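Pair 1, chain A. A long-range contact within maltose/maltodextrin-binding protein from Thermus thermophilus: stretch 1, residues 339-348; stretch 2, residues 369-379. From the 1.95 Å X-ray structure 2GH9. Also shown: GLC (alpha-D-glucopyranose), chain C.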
# COMPACT_ATOMS: atom_id res chain seq x y z
N PRO A 339 11.88 0.94 -12.05
CA PRO A 339 12.39 -0.39 -11.75
C PRO A 339 13.23 -0.48 -10.48
O PRO A 339 13.19 -1.50 -9.78
CB PRO A 339 13.25 -0.72 -12.98
CG PRO A 339 12.64 0.07 -14.06
CD PRO A 339 12.22 1.35 -13.42
N GLU A 340 13.97 0.58 -10.20
CA GLU A 340 14.90 0.65 -9.08
C GLU A 340 14.23 0.60 -7.70
O GLU A 340 14.84 0.20 -6.72
CB GLU A 340 15.73 1.95 -9.21
CG GLU A 340 16.68 1.94 -10.42
CD GLU A 340 16.07 2.48 -11.72
OE1 GLU A 340 14.89 2.86 -11.76
OE2 GLU A 340 16.82 2.52 -12.73
N MET A 341 12.96 1.00 -7.64
CA MET A 341 12.20 0.89 -6.38
C MET A 341 12.29 -0.52 -5.78
O MET A 341 12.40 -0.67 -4.56
CB MET A 341 10.73 1.31 -6.61
CG MET A 341 10.01 1.76 -5.37
SD MET A 341 10.88 2.97 -4.35
CE MET A 341 11.20 2.02 -2.86
N GLY A 342 12.26 -1.56 -6.62
CA GLY A 342 12.39 -2.95 -6.16
C GLY A 342 13.66 -3.24 -5.36
O GLY A 342 13.67 -4.10 -4.47
N LYS A 343 14.73 -2.51 -5.69
CA LYS A 343 16.02 -2.61 -4.98
C LYS A 343 16.03 -1.93 -3.60
O LYS A 343 16.81 -2.31 -2.73
CB LYS A 343 17.15 -2.00 -5.84
CG LYS A 343 17.70 -2.91 -6.94
CD LYS A 343 17.08 -2.60 -8.30
CE LYS A 343 17.97 -3.11 -9.47
NZ LYS A 343 17.32 -2.81 -10.80
N VAL A 344 15.16 -0.94 -3.39
CA VAL A 344 15.21 -0.11 -2.16
C VAL A 344 14.59 -0.78 -0.93
O VAL A 344 15.14 -0.71 0.16
CB VAL A 344 14.59 1.27 -2.40
CG1 VAL A 344 14.54 2.09 -1.09
CG2 VAL A 344 15.40 2.03 -3.46
N TRP A 345 13.46 -1.46 -1.12
CA TRP A 345 12.66 -1.97 -0.00
C TRP A 345 13.44 -2.89 0.94
O TRP A 345 13.28 -2.84 2.16
CB TRP A 345 11.44 -2.73 -0.53
CG TRP A 345 10.46 -1.95 -1.37
CD1 TRP A 345 10.10 -2.22 -2.66
CD2 TRP A 345 9.66 -0.82 -0.97
NE1 TRP A 345 9.16 -1.34 -3.09
CE2 TRP A 345 8.86 -0.46 -2.08
CE3 TRP A 345 9.54 -0.08 0.21
CZ2 TRP A 345 7.96 0.60 -2.05
CZ3 TRP A 345 8.66 0.98 0.24
CH2 TRP A 345 7.87 1.31 -0.89
N GLY A 346 14.25 -3.78 0.37
CA GLY A 346 14.98 -4.76 1.18
C GLY A 346 15.95 -4.12 2.17
O GLY A 346 15.78 -4.28 3.38
N PRO A 347 16.97 -3.39 1.66
CA PRO A 347 17.91 -2.69 2.56
C PRO A 347 17.24 -1.64 3.45
O PRO A 347 17.70 -1.42 4.58
CB PRO A 347 18.88 -2.02 1.59
CG PRO A 347 18.77 -2.82 0.31
CD PRO A 347 17.32 -3.20 0.25
N TRP A 348 16.18 -1.00 2.95
CA TRP A 348 15.44 -0.00 3.73
C TRP A 348 14.80 -0.64 4.95
O TRP A 348 14.92 -0.12 6.06
CB TRP A 348 14.38 0.69 2.86
CG TRP A 348 13.67 1.87 3.46
CD1 TRP A 348 13.90 2.48 4.67
CD2 TRP A 348 12.63 2.62 2.84
NE1 TRP A 348 13.07 3.56 4.83
CE2 TRP A 348 12.28 3.68 3.72
CE3 TRP A 348 11.96 2.52 1.62
CZ2 TRP A 348 11.28 4.59 3.43
CZ3 TRP A 348 10.99 3.43 1.32
CH2 TRP A 348 10.65 4.45 2.22
N ASP A 369 25.19 2.30 5.76
CA ASP A 369 25.21 0.98 5.14
C ASP A 369 23.99 0.73 4.25
O ASP A 369 24.11 0.17 3.16
CB ASP A 369 25.28 -0.11 6.22
CG ASP A 369 26.59 -0.08 7.05
OD1 ASP A 369 27.57 0.63 6.67
OD2 ASP A 369 26.63 -0.76 8.11
N MET A 370 22.81 1.16 4.72
CA MET A 370 21.59 1.08 3.92
C MET A 370 21.79 1.78 2.58
O MET A 370 21.56 1.19 1.53
CB MET A 370 20.42 1.74 4.67
CG MET A 370 19.08 1.78 3.90
SD MET A 370 17.89 2.90 4.68
CE MET A 370 18.24 4.45 3.87
N VAL A 371 22.21 3.04 2.65
CA VAL A 371 22.52 3.85 1.47
C VAL A 371 23.57 3.18 0.56
O VAL A 371 23.45 3.21 -0.68
CB VAL A 371 23.02 5.27 1.89
CG1 VAL A 371 23.59 6.02 0.69
CG2 VAL A 371 21.88 6.07 2.55
N ALA A 372 24.60 2.60 1.18
CA ALA A 372 25.67 1.89 0.45
C ALA A 372 25.13 0.66 -0.28
O ALA A 372 25.39 0.49 -1.48
CB ALA A 372 26.78 1.49 1.40
N GLU A 373 24.40 -0.19 0.44
CA GLU A 373 23.70 -1.36 -0.12
C GLU A 373 22.75 -1.06 -1.29
O GLU A 373 22.74 -1.80 -2.27
CB GLU A 373 22.88 -2.05 0.97
CG GLU A 373 23.71 -2.83 1.97
CD GLU A 373 22.87 -3.54 3.02
OE1 GLU A 373 21.67 -3.81 2.76
OE2 GLU A 373 23.41 -3.83 4.11
N ILE A 374 21.96 0.00 -1.15
CA ILE A 374 21.06 0.45 -2.22
C ILE A 374 21.82 0.96 -3.44
O ILE A 374 21.45 0.63 -4.57
CB ILE A 374 20.06 1.56 -1.73
CG1 ILE A 374 19.05 0.98 -0.73
CG2 ILE A 374 19.32 2.17 -2.89
CD1 ILE A 374 18.26 2.03 0.04
N LYS A 375 22.88 1.75 -3.23
CA LYS A 375 23.71 2.26 -4.35
C LYS A 375 24.29 1.10 -5.15
O LYS A 375 24.25 1.11 -6.39
CB LYS A 375 24.85 3.16 -3.85
CG LYS A 375 24.42 4.60 -3.58
CD LYS A 375 25.61 5.49 -3.20
CE LYS A 375 25.13 6.82 -2.60
NZ LYS A 375 26.24 7.81 -2.36
N LYS A 376 24.81 0.12 -4.43
CA LYS A 376 25.37 -1.10 -5.02
C LYS A 376 24.33 -1.91 -5.81
O LYS A 376 24.64 -2.41 -6.89
CB LYS A 376 26.04 -1.96 -3.95
CG LYS A 376 27.49 -1.51 -3.65
CD LYS A 376 27.95 -1.82 -2.23
CE LYS A 376 29.38 -1.30 -1.98
NZ LYS A 376 30.05 -2.01 -0.83
N ALA A 377 23.11 -2.02 -5.27
CA ALA A 377 22.05 -2.81 -5.91
C ALA A 377 21.52 -2.14 -7.18
O ALA A 377 21.13 -2.83 -8.12
CB ALA A 377 20.92 -3.08 -4.93
N ILE A 378 21.52 -0.80 -7.20
CA ILE A 378 21.11 -0.06 -8.39
C ILE A 378 22.16 -0.14 -9.51
O ILE A 378 21.85 -0.62 -10.60
CB ILE A 378 20.78 1.43 -8.06
CG1 ILE A 378 19.49 1.52 -7.24
CG2 ILE A 378 20.64 2.24 -9.34
CD1 ILE A 378 18.84 2.90 -7.25
N GLY A 379 23.38 0.31 -9.23
CA GLY A 379 24.45 0.45 -10.24
C GLY A 379 24.57 -0.67 -11.26
O GLY A 379 24.51 -1.86 -10.92
C1 GLC C . 4.60 -1.94 -0.44
C2 GLC C . 5.02 -2.11 -1.89
C3 GLC C . 5.79 -3.41 -2.06
C4 GLC C . 6.94 -3.45 -1.06
C5 GLC C . 6.46 -3.24 0.38
C6 GLC C . 7.61 -3.15 1.40
O2 GLC C . 3.87 -2.09 -2.76
O3 GLC C . 6.29 -3.50 -3.39
O4 GLC C . 7.59 -4.72 -1.20
O5 GLC C . 5.72 -2.02 0.46
O6 GLC C . 7.10 -3.42 2.71

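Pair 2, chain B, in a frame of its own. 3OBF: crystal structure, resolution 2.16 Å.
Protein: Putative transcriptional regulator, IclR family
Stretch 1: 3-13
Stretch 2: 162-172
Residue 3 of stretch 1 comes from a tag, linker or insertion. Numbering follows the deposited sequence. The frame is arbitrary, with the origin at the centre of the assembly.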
# COMPACT_ATOMS: atom_id res chain seq x y z
N ALA B 3 -14.21 -10.42 4.21
CA ALA B 3 -15.51 -9.77 4.43
C ALA B 3 -15.56 -8.69 5.51
O ALA B 3 -15.98 -7.56 5.23
CB ALA B 3 -16.66 -10.80 4.61
N GLU B 4 -15.11 -9.02 6.73
CA GLU B 4 -15.07 -8.04 7.80
C GLU B 4 -14.15 -6.84 7.45
O GLU B 4 -14.50 -5.67 7.71
CB GLU B 4 -14.67 -8.67 9.15
CG GLU B 4 -15.12 -7.80 10.35
CD GLU B 4 -14.45 -8.18 11.70
OE1 GLU B 4 -14.06 -9.36 11.90
OE2 GLU B 4 -14.33 -7.29 12.59
N GLU B 5 -13.02 -7.13 6.82
CA GLU B 5 -12.08 -6.09 6.41
C GLU B 5 -12.79 -5.11 5.46
O GLU B 5 -12.71 -3.90 5.63
CB GLU B 5 -10.86 -6.70 5.69
CG GLU B 5 -9.84 -7.35 6.65
CD GLU B 5 -10.21 -8.77 7.05
OE1 GLU B 5 -11.23 -9.36 6.60
OE2 GLU B 5 -9.45 -9.33 7.82
N ARG B 6 -13.48 -5.67 4.47
CA ARG B 6 -14.16 -4.87 3.47
C ARG B 6 -15.26 -4.02 4.09
O ARG B 6 -15.42 -2.84 3.75
CB ARG B 6 -14.69 -5.74 2.33
CG ARG B 6 -13.57 -6.07 1.29
CD ARG B 6 -14.10 -6.80 0.07
NE ARG B 6 -14.65 -8.11 0.42
CZ ARG B 6 -15.93 -8.38 0.66
NH1 ARG B 6 -16.29 -9.62 0.99
NH2 ARG B 6 -16.87 -7.45 0.56
N ARG B 7 -16.00 -4.63 5.02
CA ARG B 7 -17.09 -3.94 5.67
C ARG B 7 -16.58 -2.79 6.56
O ARG B 7 -17.09 -1.67 6.52
CB ARG B 7 -17.95 -4.96 6.46
CG ARG B 7 -18.88 -4.34 7.49
CD ARG B 7 -20.14 -5.19 7.66
NE ARG B 7 -20.82 -5.33 6.36
CZ ARG B 7 -21.73 -6.27 6.05
NH1 ARG B 7 -22.10 -7.19 6.95
NH2 ARG B 7 -22.27 -6.32 4.83
N VAL B 8 -15.56 -3.06 7.36
CA VAL B 8 -15.07 -2.07 8.28
C VAL B 8 -14.37 -0.95 7.52
O VAL B 8 -14.42 0.21 7.91
CB VAL B 8 -14.12 -2.72 9.31
CG1 VAL B 8 -13.20 -1.69 9.91
CG2 VAL B 8 -14.93 -3.44 10.38
N ALA B 9 -13.74 -1.30 6.40
CA ALA B 9 -12.95 -0.34 5.68
C ALA B 9 -13.79 0.62 4.89
O ALA B 9 -13.37 1.77 4.70
CB ALA B 9 -11.89 -1.00 4.74
N TYR B 10 -14.93 0.17 4.37
CA TYR B 10 -15.66 1.03 3.44
C TYR B 10 -15.94 2.48 3.91
O TYR B 10 -15.63 3.41 3.17
CB TYR B 10 -16.94 0.37 2.90
CG TYR B 10 -17.61 1.31 1.92
CD1 TYR B 10 -17.24 1.32 0.59
CD2 TYR B 10 -18.58 2.23 2.35
CE1 TYR B 10 -17.83 2.20 -0.32
CE2 TYR B 10 -19.17 3.13 1.44
CZ TYR B 10 -18.77 3.10 0.11
OH TYR B 10 -19.32 3.95 -0.79
N PRO B 11 -16.51 2.68 5.14
CA PRO B 11 -16.77 4.06 5.59
C PRO B 11 -15.49 4.84 5.76
O PRO B 11 -15.50 6.09 5.62
CB PRO B 11 -17.41 3.90 6.98
CG PRO B 11 -17.80 2.45 7.09
CD PRO B 11 -16.94 1.68 6.13
N VAL B 12 -14.42 4.14 6.12
CA VAL B 12 -13.16 4.79 6.40
C VAL B 12 -12.53 5.24 5.05
O VAL B 12 -11.98 6.32 4.94
CB VAL B 12 -12.21 3.88 7.23
CG1 VAL B 12 -10.81 4.48 7.32
CG2 VAL B 12 -12.76 3.62 8.64
N LEU B 13 -12.66 4.42 4.02
CA LEU B 13 -12.13 4.82 2.68
C LEU B 13 -12.93 5.99 2.13
O LEU B 13 -12.37 6.89 1.53
CB LEU B 13 -12.17 3.68 1.65
CG LEU B 13 -11.41 2.38 1.90
CD1 LEU B 13 -11.81 1.35 0.83
CD2 LEU B 13 -9.86 2.58 1.94
N ALA B 162 -3.27 7.10 9.17
CA ALA B 162 -4.37 7.34 10.11
C ALA B 162 -5.58 6.50 9.76
O ALA B 162 -6.17 5.90 10.64
CB ALA B 162 -4.74 8.85 10.20
N ALA B 163 -5.92 6.42 8.47
CA ALA B 163 -7.03 5.60 7.99
C ALA B 163 -6.78 4.11 8.25
O ALA B 163 -7.68 3.40 8.74
CB ALA B 163 -7.31 5.84 6.50
N ALA B 164 -5.57 3.63 7.95
CA ALA B 164 -5.27 2.21 8.25
C ALA B 164 -5.38 1.87 9.75
O ALA B 164 -5.84 0.78 10.10
CB ALA B 164 -3.91 1.77 7.69
N ALA B 165 -4.99 2.82 10.61
CA ALA B 165 -5.08 2.64 12.05
C ALA B 165 -6.54 2.57 12.48
O ALA B 165 -6.87 1.89 13.44
CB ALA B 165 -4.36 3.77 12.81
N LYS B 166 -7.41 3.30 11.78
CA LYS B 166 -8.84 3.27 12.09
C LYS B 166 -9.45 1.90 11.71
O LYS B 166 -10.28 1.37 12.42
CB LYS B 166 -9.60 4.35 11.30
CG LYS B 166 -9.79 5.67 11.97
CD LYS B 166 -11.04 6.37 11.46
CE LYS B 166 -11.75 7.13 12.62
NZ LYS B 166 -11.33 8.57 12.82
N VAL B 167 -9.08 1.37 10.55
CA VAL B 167 -9.54 0.05 10.17
C VAL B 167 -9.05 -1.03 11.16
O VAL B 167 -9.83 -1.87 11.61
CB VAL B 167 -9.14 -0.27 8.70
CG1 VAL B 167 -9.58 -1.71 8.28
CG2 VAL B 167 -9.77 0.77 7.80
N THR B 168 -7.77 -0.98 11.52
CA THR B 168 -7.19 -1.92 12.48
C THR B 168 -7.96 -1.86 13.80
O THR B 168 -8.37 -2.90 14.33
CB THR B 168 -5.73 -1.58 12.76
OG1 THR B 168 -4.95 -1.81 11.58
CG2 THR B 168 -5.16 -2.41 13.93
N THR B 169 -8.14 -0.64 14.32
CA THR B 169 -8.88 -0.43 15.55
C THR B 169 -10.26 -1.06 15.44
O THR B 169 -10.72 -1.74 16.35
CB THR B 169 -9.08 1.07 15.81
OG1 THR B 169 -7.81 1.67 16.12
CG2 THR B 169 -10.06 1.32 16.98
N ARG B 170 -10.93 -0.84 14.31
CA ARG B 170 -12.29 -1.31 14.19
C ARG B 170 -12.39 -2.82 14.03
O ARG B 170 -13.44 -3.38 14.28
CB ARG B 170 -13.02 -0.59 13.06
CG ARG B 170 -13.37 0.85 13.36
CD ARG B 170 -14.67 1.12 12.65
NE ARG B 170 -14.82 2.48 12.14
CZ ARG B 170 -15.32 2.76 10.93
NH1 ARG B 170 -15.67 1.77 10.08
NH2 ARG B 170 -15.45 4.03 10.55
N LEU B 171 -11.29 -3.46 13.62
CA LEU B 171 -11.21 -4.92 13.55
C LEU B 171 -10.86 -5.56 14.90
O LEU B 171 -10.79 -6.77 15.00
CB LEU B 171 -10.17 -5.36 12.51
CG LEU B 171 -10.43 -5.09 11.03
CD1 LEU B 171 -9.20 -5.45 10.22
CD2 LEU B 171 -11.60 -5.87 10.53
N GLY B 172 -10.63 -4.76 15.94
CA GLY B 172 -10.08 -5.30 17.19
C GLY B 172 -8.60 -5.64 17.10
O GLY B 172 -8.09 -6.38 17.93

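Both pairs set two helices side by side, running in roughly opposite directions. In pair 1 the N-to-C directions differ by 152° and the axes come within 9.0 Å; in pair 2 the values are 136° and 9.2 Å. Fourteen central residues superpose with an RMSD of 0.6 Å, and neither interface contains a hydrogen bond across the stretches, so both contacts rest on packing, with some backbone atoms taking part. The first helix is kinked in each case, at G346(A) and P347(A) in pair 1 and at P11(B) in pair 2. The prolines are not equivalent: P347(A) falls on V12(B), and G346(A) on P11(B).

The central match is P347(A) with V12(B), facing I374(A) and V167(B). In pair 1 the proline ring points toward the second helix, with its CB 3.8 Å from CG1 of I374(A) and 3.5 Å from OE1 of E373(A). V12(B) fills the same place as a knob, sitting among A163(B), K166(B), V167(B) and R170(B); its CG1 lies 3.8 Å from CB of A163(B) and 3.9 Å from CG2 of V167(B).

One turn earlier, V344(A) matches A9(B). V344(A) CG1 reaches CD1 of I374(A) at 3.9 Å, whereas A9(B) presents its CB to CG2 of V167(B) at 4.1 Å. Both partners are smaller in pair 2, so no bulk is traded between the helices at this site.

At M370(A) and A163(B) the bulk differs again. The methionine reaches across toward the first helix, its SD 4.0 Å from CD1 of W348(A), an oblique sulfur-aromatic approach. A163(B) is short, and V12(B) packs directly against it.

The outer position reverses the roles of long and short. In pair 1 the long residue is on the first helix: K343(A) lies along A377(A), its CG 3.8 Å from the alanine CB and its CE 3.4 Å from the alanine O. In pair 2 the matched V8(B) is short and R170(B) is long. CG1 of V8(B) is 3.3 Å from CB of R170(B), and the guanidinium continues past it to lie with one face under CG2 of V12(B), which is 3.3 Å from NH2. Here the rule is complementary size: the long side chain comes from the first helix in pair 1 and from the second in pair 2.

At the far end, I378(A) and L171(B) both bring their side-chain ends nearer the first helix, and both touch the matched glutamates. CD1 of I378(A) meets CB of E340(A) at 3.8 Å; CD2 of L171(B) meets OE2 of E4(B) at 3.7 Å and also CG2 of V8(B) at 4.1 Å.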